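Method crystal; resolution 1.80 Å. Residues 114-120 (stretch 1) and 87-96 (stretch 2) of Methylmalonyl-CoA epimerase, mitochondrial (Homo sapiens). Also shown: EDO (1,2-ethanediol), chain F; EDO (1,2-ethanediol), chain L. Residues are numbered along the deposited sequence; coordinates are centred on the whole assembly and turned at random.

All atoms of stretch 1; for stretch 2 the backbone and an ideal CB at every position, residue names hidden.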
ATOM      1  N   LYS A 114      -0.962  18.885   8.165  1.00 40.62           N
ATOM      2  CA  LYS A 114      -1.752  18.324   9.286  1.00 39.79           C
ATOM      3  C   LYS A 114      -0.846  17.564  10.253  1.00 34.45           C
ATOM      4  O   LYS A 114       0.188  17.056   9.841  1.00 33.25           O
ATOM      5  CB  LYS A 114      -2.802  17.361   8.746  1.00 44.06           C
ATOM      6  CG  LYS A 114      -3.910  18.021   7.931  1.00 48.44           C
ATOM      7  CD  LYS A 114      -5.043  18.461   8.836  1.00 45.31           C
ATOM      8  CE  LYS A 114      -6.168  19.114   8.053  1.00 69.94           C
ATOM      9  NZ  LYS A 114      -6.611  18.243   6.924  1.00 68.33           N
ATOM     10  N   PRO A 115      -1.215  17.499  11.550  1.00 32.61           N
ATOM     11  CA  PRO A 115      -0.363  16.724  12.464  1.00 32.26           C
ATOM     12  C   PRO A 115      -0.381  15.229  12.096  1.00 26.94           C
ATOM     13  O   PRO A 115      -1.429  14.743  11.670  1.00 25.20           O
ATOM     14  CB  PRO A 115      -0.982  16.963  13.851  1.00 32.12           C
ATOM     15  CG  PRO A 115      -2.267  17.691  13.646  1.00 38.87           C
ATOM     16  CD  PRO A 115      -2.380  18.113  12.216  1.00 39.54           C
ATOM     17  N   VAL A 116       0.767  14.543  12.211  1.00 22.07           N
ATOM     18  CA  VAL A 116       0.855  13.099  11.960  1.00 21.65           C
ATOM     19  C   VAL A 116       1.726  12.417  12.979  1.00 20.63           C
ATOM     20  O   VAL A 116       2.556  13.043  13.609  1.00 28.36           O
ATOM     21  CB  VAL A 116       1.518  12.753  10.563  1.00 22.25           C
ATOM     22  CG1 VAL A 116       0.716  13.372   9.402  1.00 25.93           C
ATOM     23  CG2 VAL A 116       2.954  13.253  10.554  1.00 28.55           C
ATOM     24  N   ILE A 117       1.525  11.114  13.111  1.00 21.52           N
ATOM     25  CA  ILE A 117       2.402  10.232  13.885  1.00 26.02           C
ATOM     26  C   ILE A 117       2.633   8.938  13.092  1.00 26.01           C
ATOM     27  O   ILE A 117       1.788   8.536  12.265  1.00 23.32           O
ATOM     28  CB  ILE A 117       1.794   9.924  15.276  1.00 27.81           C
ATOM     29  CG1 ILE A 117       2.769   9.119  16.156  1.00 47.46           C
ATOM     30  CG2 ILE A 117       0.451   9.183  15.172  1.00 33.27           C
ATOM     31  CD1 ILE A 117       2.796   9.542  17.634  1.00 57.38           C
ATOM     32  N   PHE A 118       3.768   8.291  13.311  1.00 25.41           N
ATOM     33  CA  PHE A 118       4.052   7.036  12.639  1.00 26.64           C
ATOM     34  C   PHE A 118       4.116   5.888  13.661  1.00 27.78           C
ATOM     35  O   PHE A 118       4.625   6.057  14.778  1.00 35.75           O
ATOM     36  CB  PHE A 118       5.366   7.140  11.846  1.00 33.86           C
ATOM     37  CG  PHE A 118       5.254   7.965  10.574  1.00 38.48           C
ATOM     38  CD1 PHE A 118       5.030   7.347   9.345  1.00 32.75           C
ATOM     39  CD2 PHE A 118       5.373   9.352  10.610  1.00 35.62           C
ATOM     40  CE1 PHE A 118       4.954   8.100   8.150  1.00 37.54           C
ATOM     41  CE2 PHE A 118       5.274  10.121   9.425  1.00 37.72           C
ATOM     42  CZ  PHE A 118       5.063   9.483   8.198  1.00 38.97           C
ATOM     43  N   LEU A 119       3.563   4.739  13.287  1.00 25.17           N
ATOM     44  CA  LEU A 119       3.731   3.471  14.021  1.00 28.57           C
ATOM     45  C   LEU A 119       4.553   2.523  13.164  1.00 30.44           C
ATOM     46  O   LEU A 119       4.214   2.237  12.012  1.00 30.63           O
ATOM     47  CB  LEU A 119       2.385   2.785  14.289  1.00 29.70           C
ATOM     48  CG  LEU A 119       1.293   3.514  15.084  1.00 42.95           C
ATOM     49  CD1 LEU A 119       1.157   4.930  14.675  1.00 47.83           C
ATOM     50  CD2 LEU A 119      -0.030   2.822  14.861  1.00 38.29           C
ATOM     51  N   HIS A 120       5.617   1.997  13.732  1.00 39.10           N
ATOM     52  CA  HIS A 120       6.470   1.083  12.985  1.00 49.13           C
ATOM     53  C   HIS A 120       5.905  -0.348  13.010  1.00 50.88           C
ATOM     54  O   HIS A 120       4.897  -0.620  13.688  1.00 47.52           O
ATOM     55  CB  HIS A 120       7.906   1.228  13.485  1.00 51.42           C
ATOM     56  CG  HIS A 120       8.449   2.610  13.269  1.00 62.11           C
ATOM     57  ND1 HIS A 120       7.914   3.720  13.892  1.00 58.78           N
ATOM     58  CD2 HIS A 120       9.435   3.071  12.462  1.00 62.08           C
ATOM     59  CE1 HIS A 120       8.560   4.801  13.494  1.00 61.25           C
ATOM     60  NE2 HIS A 120       9.489   4.435  12.627  1.00 57.95           N
ATOM     61  N   UNK A  87      -8.855  12.587  15.806  1.00 25.77           N
ATOM     62  CA  UNK A  87      -8.132  13.410  16.766  1.00 29.39           C
ATOM     63  C   UNK A  87      -6.781  12.800  17.029  1.00 26.84           C
ATOM     64  O   UNK A  87      -6.673  11.846  17.781  1.00 25.81           O
ATOM     65  CB  UNK A  87      -8.917  13.562  18.070  1.00 29.39           C
ATOM     66  N   UNK A  88      -5.756  13.401  16.439  1.00 26.72           N
ATOM     67  CA  UNK A  88      -4.393  12.910  16.543  1.00 28.55           C
ATOM     68  C   UNK A  88      -3.862  12.870  18.010  1.00 27.73           C
ATOM     69  O   UNK A  88      -3.146  11.944  18.406  1.00 27.85           O
ATOM     70  CB  UNK A  88      -3.483  13.791  15.684  1.00 28.55           C
ATOM     71  N   UNK A  89      -4.208  13.873  18.797  1.00 27.57           N
ATOM     72  CA  UNK A  89      -3.764  13.935  20.183  1.00 30.41           C
ATOM     73  C   UNK A  89      -4.405  12.839  20.993  1.00 29.05           C
ATOM     74  O   UNK A  89      -3.732  12.187  21.785  1.00 30.20           O
ATOM     75  CB  UNK A  89      -4.082  15.300  20.797  1.00 30.41           C
ATOM     76  N   UNK A  90      -5.697  12.631  20.780  1.00 29.77           N
ATOM     77  CA  UNK A  90      -6.428  11.572  21.453  1.00 31.59           C
ATOM     78  C   UNK A  90      -5.839  10.189  21.094  1.00 26.61           C
ATOM     79  O   UNK A  90      -5.698   9.317  21.951  1.00 25.08           O
ATOM     80  CB  UNK A  90      -7.910  11.639  21.081  1.00 31.59           C
ATOM     81  N   UNK A  91      -5.480  10.020  19.827  1.00 24.24           N
ATOM     82  CA  UNK A  91      -4.931   8.780  19.337  1.00 25.01           C
ATOM     83  C   UNK A  91      -3.557   8.534  19.942  1.00 24.18           C
ATOM     84  O   UNK A  91      -3.259   7.422  20.344  1.00 24.63           O
ATOM     85  CB  UNK A  91      -4.854   8.795  17.809  1.00 25.01           C
ATOM     86  N   UNK A  92      -2.728   9.568  20.001  1.00 23.72           N
ATOM     87  CA  UNK A  92      -1.407   9.452  20.614  1.00 26.61           C
ATOM     88  C   UNK A  92      -1.526   9.054  22.083  1.00 27.40           C
ATOM     89  O   UNK A  92      -0.843   8.137  22.523  1.00 28.82           O
ATOM     90  CB  UNK A  92      -0.639  10.769  20.483  1.00 26.61           C
ATOM     91  N   UNK A  93      -2.401   9.714  22.839  1.00 26.00           N
ATOM     92  CA  UNK A  93      -2.570   9.352  24.255  1.00 31.18           C
ATOM     93  C   UNK A  93      -3.091   7.912  24.431  1.00 30.53           C
ATOM     94  O   UNK A  93      -2.591   7.180  25.299  1.00 31.17           O
ATOM     95  CB  UNK A  93      -3.531  10.333  24.929  1.00 31.18           C
ATOM     96  N   UNK A  94      -4.127   7.558  23.665  1.00 28.17           N
ATOM     97  CA  UNK A  94      -4.694   6.196  23.672  1.00 30.49           C
ATOM     98  C   UNK A  94      -3.604   5.177  23.369  1.00 32.00           C
ATOM     99  O   UNK A  94      -3.481   4.172  24.069  1.00 30.58           O
ATOM    100  CB  UNK A  94      -5.831   6.071  22.655  1.00 30.49           C
ATOM    101  N   UNK A  95      -2.810   5.431  22.326  1.00 29.47           N
ATOM    102  CA  UNK A  95      -1.741   4.491  21.974  1.00 29.71           C
ATOM    103  C   UNK A  95      -0.626   4.414  23.027  1.00 31.22           C
ATOM    104  O   UNK A  95      -0.077   3.328  23.272  1.00 29.90           O
ATOM    105  CB  UNK A  95      -1.137   4.888  20.626  1.00 29.71           C
ATOM    106  N   UNK A  96      -0.267   5.564  23.615  1.00 26.07           N
ATOM    107  CA  UNK A  96       0.701   5.595  24.722  1.00 33.45           C
ATOM    108  C   UNK A  96       0.164   4.804  25.906  1.00 30.71           C
ATOM    109  O   UNK A  96       0.919   4.096  26.559  1.00 33.72           O
ATOM    110  CB  UNK A  96       1.005   7.035  25.141  1.00 33.45           C
TER
HETATM  111  C1  EDO F 177      -5.937   4.480  17.909  1.00 34.15           C
HETATM  112  O1  EDO F 177      -6.279   5.328  19.006  1.00 32.19           O
HETATM  113  C2  EDO F 177      -6.458   5.102  16.620  1.00 33.08           C
HETATM  114  O2  EDO F 177      -7.811   4.690  16.430  1.00 43.78           O
HETATM  115  C1  EDO L  12      -1.597  20.221  17.740  1.00 53.38           C
HETATM  116  O1  EDO L  12      -2.477  20.313  18.875  1.00 54.11           O
HETATM  117  C2  EDO L  12      -1.315  18.764  17.368  1.00 51.69           C
HETATM  118  O2  EDO L  12      -0.365  18.164  18.278  1.00 44.57           O

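Strand 115-119 lies alongside the helix that begins at 88, with an angle of 26° between their directions and a closest axial approach of 9.2 Å. Pro 115, Ile 117 and Leu 119 all point their CB atoms at the helix, so the helix meets an apolar row, with no charged group of stretch 1 within reach.

Position 87 precedes the helix, with phi/psi of -146/104, and its ideal CB has nothing of stretch 1 nearby. The first turn has free backbone NH groups, so Asn, Asp, Ser or Thr would suit. It is Asn 87, the N-cap: its OD1 accepts a capping bond from the backbone N of 90 at 3.0 Å.

Position 88 is where the backbones come nearest, with 6.9 Å between 88 CA and Pro 115 CA. The ideal CB points toward the strand, 4.4 Å from Pro 115 CB, leaving room for a medium apolar side chain; Val, Ile, Leu or Met could serve. The residue is Ile 88. Its CG2 meets Pro 115 CG at 3.7 Å, while CD1 lies 4.1 Å from Val 116 CA and 4.0 Å from Ile 117 CG2.

Position 89 points away, favouring polar residues. Asn 89 binds an ethanediol through both of that molecule's oxygens: its OD1 accepts from O2 of the chain L ethanediol at 3.0 Å, and its ND2 gives a weak bond to O1 of that molecule at 3.4 Å.

At 90, out of reach, any helix-tolerant residue would do; it is Ala 90, whose backbone serves the cap.

Position 91 points toward the strand, yet no strand atom comes within 5.5 Å of its ideal CB. Small or medium apolar residues are plausible. Ala 91 ends at CB and makes no contact with the strand.

Position 92 points sideways, but its ideal CB is 4.6 Å from Ile 117 CD1. A short branched apolar residue could touch that methyl without a long reach; Ile or Leu are also conceivable. Val 92, chi1 t, places CG2 3.7 Å from Ile 117 CD1.

Positions 93 and 94 are out of reach, and stretch 1 sets no rule for them, so polar, charged or flexible side chains that a helix tolerates would all do. They are Met 93 and Asp 94, the latter accepting from O1 of the chain F ethanediol through OD2 at 2.6 Å.

Position 95 points toward the strand across a wider gap, 9.7 Å from 95 CA to Leu 119 CA. Length is therefore needed: Leu, Met or Phe. Leu 95 extends CD1 to 4.3 Å from Leu 119 CD2.

Position 96, again out of reach, suits a polar chain; it is Lys 96.

Stretch 2 87-96: NINAAVMDLK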
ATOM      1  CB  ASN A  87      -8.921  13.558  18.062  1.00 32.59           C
ATOM      2  CG  ASN A  87      -8.303  14.564  19.029  1.00 39.16           C
ATOM      3  OD1 ASN A  87      -7.077  14.680  19.152  1.00 34.03           O
ATOM      4  ND2 ASN A  87      -9.154  15.263  19.752  1.00 53.34           N
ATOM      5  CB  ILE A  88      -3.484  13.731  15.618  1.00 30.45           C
ATOM      6  CG1 ILE A  88      -2.154  13.014  15.366  1.00 37.19           C
ATOM      7  CG2 ILE A  88      -3.273  15.133  16.124  1.00 35.26           C
ATOM      8  CD1 ILE A  88      -2.296  11.964  14.371  1.00 29.50           C
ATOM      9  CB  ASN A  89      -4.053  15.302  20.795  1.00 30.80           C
ATOM     10  CG  ASN A  89      -3.352  16.409  20.061  1.00 32.47           C
ATOM     11  OD1 ASN A  89      -2.160  16.308  19.767  1.00 40.54           O
ATOM     12  ND2 ASN A  89      -4.087  17.451  19.717  1.00 34.41           N
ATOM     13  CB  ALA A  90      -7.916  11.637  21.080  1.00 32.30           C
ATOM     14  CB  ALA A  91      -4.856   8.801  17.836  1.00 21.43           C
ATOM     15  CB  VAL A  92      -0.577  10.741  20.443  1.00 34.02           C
ATOM     16  CG1 VAL A  92       0.726  10.670  21.234  1.00 39.77           C
ATOM     17  CG2 VAL A  92      -0.285  10.968  18.981  1.00 41.33           C
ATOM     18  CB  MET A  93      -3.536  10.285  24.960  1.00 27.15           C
ATOM     19  CG  MET A  93      -3.500  10.203  26.512  1.00 48.73           C
ATOM     20  SD  MET A  93      -2.014  10.890  27.326  1.00 64.03           S
ATOM     21  CE  MET A  93      -1.413  12.088  26.103  1.00 46.00           C
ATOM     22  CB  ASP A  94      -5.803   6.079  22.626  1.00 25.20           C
ATOM     23  CG  ASP A  94      -6.362   4.662  22.503  1.00 28.83           C
ATOM     24  OD1 ASP A  94      -6.813   4.104  23.522  1.00 35.72           O
ATOM     25  OD2 ASP A  94      -6.335   4.133  21.368  1.00 35.38           O
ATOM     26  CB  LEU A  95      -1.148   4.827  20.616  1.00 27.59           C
ATOM     27  CG  LEU A  95      -2.067   4.629  19.415  1.00 27.47           C
ATOM     28  CD1 LEU A  95      -1.384   5.228  18.219  1.00 24.95           C
ATOM     29  CD2 LEU A  95      -2.431   3.140  19.187  1.00 23.62           C
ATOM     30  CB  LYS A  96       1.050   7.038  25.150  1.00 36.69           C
ATOM     31  CG  LYS A  96       2.431   7.188  25.846  1.00 53.23           C
ATOM     32  CD  LYS A  96       2.947   8.639  25.839  1.00 53.90           C
ATOM     33  CE  LYS A  96       3.420   9.080  24.440  1.00 57.51           C
ATOM     34  NZ  LYS A  96       4.450  10.174  24.500  1.00 59.49           N
TER
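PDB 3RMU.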